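Long-range contact in chitin oligosaccahride binding protein NagB1 (Paenibacillus sp. FPU-7, PDB 7EHP), which binds the chitin oligosaccharides N,N'-diacetylchitobiose and N,N',N''-triacetylchitotriose, probably as the extracellular solute-binding component of a sugar uptake system: residues Ala231-Gly235 with Lys255-Ala259. Numbering follows the deposited sequence.
Sequences AFREG and KTKIA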
loop_
_atom_site.group_PDB
_atom_site.type_symbol
_atom_site.label_atom_id
_atom_site.label_comp_id
_atom_site.label_asym_id
_atom_site.label_seq_id
_atom_site.Cartn_x
_atom_site.Cartn_y
_atom_site.Cartn_z
ATOM N N ALA A 231 -12.285 10.079 -9.757
ATOM C CA ALA A 231 -12.170 11.527 -9.921
ATOM C C ALA A 231 -10.911 11.886 -10.681
ATOM O O ALA A 231 -10.945 12.698 -11.613
ATOM C CB ALA A 231 -12.189 12.234 -8.562
ATOM N N PHE A 232 -9.783 11.266 -10.312
ATOM C CA PHE A 232 -8.535 11.552 -11.004
ATOM C C PHE A 232 -8.576 11.088 -12.458
ATOM O O PHE A 232 -8.204 11.834 -13.373
ATOM C CB PHE A 232 -7.367 10.903 -10.268
ATOM C CG PHE A 232 -6.045 11.179 -10.901
ATOM C CD1 PHE A 232 -5.531 12.479 -10.916
ATOM C CD2 PHE A 232 -5.324 10.158 -11.510
ATOM C CE1 PHE A 232 -4.314 12.755 -11.510
ATOM C CE2 PHE A 232 -4.111 10.415 -12.116
ATOM C CZ PHE A 232 -3.594 11.726 -12.110
ATOM N N ARG A 233 -8.990 9.843 -12.702
ATOM C CA ARG A 233 -8.898 9.348 -14.071
ATOM C C ARG A 233 -9.935 9.997 -14.985
ATOM O O ARG A 233 -9.735 10.041 -16.206
ATOM C CB ARG A 233 -9.016 7.818 -14.096
ATOM C CG ARG A 233 -10.415 7.264 -14.262
ATOM C CD ARG A 233 -10.402 5.731 -14.132
ATOM N NE ARG A 233 -11.758 5.191 -14.084
ATOM C CZ ARG A 233 -12.090 4.041 -13.509
ATOM N NH1 ARG A 233 -11.166 3.292 -12.911
ATOM N NH2 ARG A 233 -13.353 3.651 -13.519
ATOM N N GLU A 234 -11.019 10.521 -14.430
ATOM C CA GLU A 234 -12.004 11.240 -15.220
ATOM C C GLU A 234 -11.676 12.731 -15.353
ATOM O O GLU A 234 -12.505 13.493 -15.852
ATOM C CB GLU A 234 -13.404 11.034 -14.622
ATOM C CG GLU A 234 -13.955 9.611 -14.839
ATOM C CD GLU A 234 -15.120 9.214 -13.904
ATOM O OE1 GLU A 234 -15.712 10.085 -13.213
ATOM O OE2 GLU A 234 -15.449 8.006 -13.865
ATOM N N GLY A 235 -10.488 13.154 -14.935
ATOM C CA GLY A 235 -10.032 14.509 -15.190
ATOM C C GLY A 235 -10.615 15.588 -14.308
ATOM O O GLY A 235 -10.511 16.773 -14.648
ATOM N N LYS A 255 -12.308 4.046 -20.200
ATOM C CA LYS A 255 -12.569 4.592 -18.879
ATOM C C LYS A 255 -11.856 5.904 -18.636
ATOM O O LYS A 255 -12.378 6.773 -17.930
ATOM C CB LYS A 255 -12.096 3.622 -17.800
ATOM C CG LYS A 255 -12.910 2.393 -17.640
ATOM C CD LYS A 255 -12.176 1.510 -16.679
ATOM C CE LYS A 255 -12.866 0.189 -16.528
ATOM N NZ LYS A 255 -11.942 -0.863 -16.048
ATOM N N THR A 256 -10.675 6.045 -19.220
ATOM C CA THR A 256 -9.696 7.048 -18.843
ATOM C C THR A 256 -9.611 8.095 -19.945
ATOM O O THR A 256 -9.144 7.806 -21.055
ATOM C CB THR A 256 -8.344 6.382 -18.603
ATOM O OG1 THR A 256 -8.489 5.369 -17.592
ATOM C CG2 THR A 256 -7.295 7.429 -18.180
ATOM N N LYS A 257 -10.074 9.306 -19.635
ATOM C CA LYS A 257 -9.891 10.435 -20.539
ATOM C C LYS A 257 -8.417 10.684 -20.812
ATOM O O LYS A 257 -8.009 10.907 -21.959
ATOM C CB LYS A 257 -10.510 11.687 -19.923
ATOM C CG LYS A 257 -11.987 11.564 -19.618
ATOM C CD LYS A 257 -12.494 12.786 -18.879
ATOM C CE LYS A 257 -14.000 12.692 -18.643
ATOM N NZ LYS A 257 -14.356 11.527 -17.787
ATOM N N ILE A 258 -7.601 10.603 -19.763
ATOM C CA ILE A 258 -6.335 11.314 -19.658
ATOM C C ILE A 258 -5.162 10.341 -19.547
ATOM O O ILE A 258 -4.210 10.591 -18.800
ATOM C CB ILE A 258 -6.401 12.255 -18.441
ATOM C CG1 ILE A 258 -6.650 11.427 -17.173
ATOM C CG2 ILE A 258 -7.510 13.300 -18.617
ATOM C CD1 ILE A 258 -6.234 12.099 -15.892
ATOM N N ALA A 259 -5.198 9.251 -20.317
ATOM C CA ALA A 259 -4.279 8.135 -20.083
ATOM C C ALA A 259 -2.810 8.533 -20.272
ATOM O O ALA A 259 -1.970 8.276 -19.401
ATOM C CB ALA A 259 -4.650 6.968 -20.997
HETATM O O HOH W 1 -14.370 6.318 -15.276
#
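A single water links three residues here: it accepts a hydrogen bond from R233 NE (3.1 Å), donates a short one to E234 OE2 (2.5 Å) and a weak one to K255 O (3.3 Å), the last carrying the bridge across to the loop. E234 OE1 forms a salt bridge with R236. On one face of the R233 guanidinium lies the K255 side chain, with CD 4.0 Å from NH2; D13 forms salt bridges with R233 NH1, which also hydrogen-bonds to A249 O, and K255 NZ, probably offsetting the like charges. Helix 225-233 ends in a Schellman motif, with G235 as the C' residue at positive phi, G235 N hydrogen-bonded to F232 O (3.1 Å) and R236 N reaching back to A231 O. In this solute-binding-protein fold, the helix end packs on the loop between strands 237-243 and 262-265; the R233 side chain is about 13 Å from a bound NAG. I258 packs against the helix-end carbonyls, placing CD1 3.2 Å from F232 O and CG1 3.5 Å from R233 O. K257 runs past E234, with CD 3.1 Å from E234 O and NZ 3.3 Å from E234 CB.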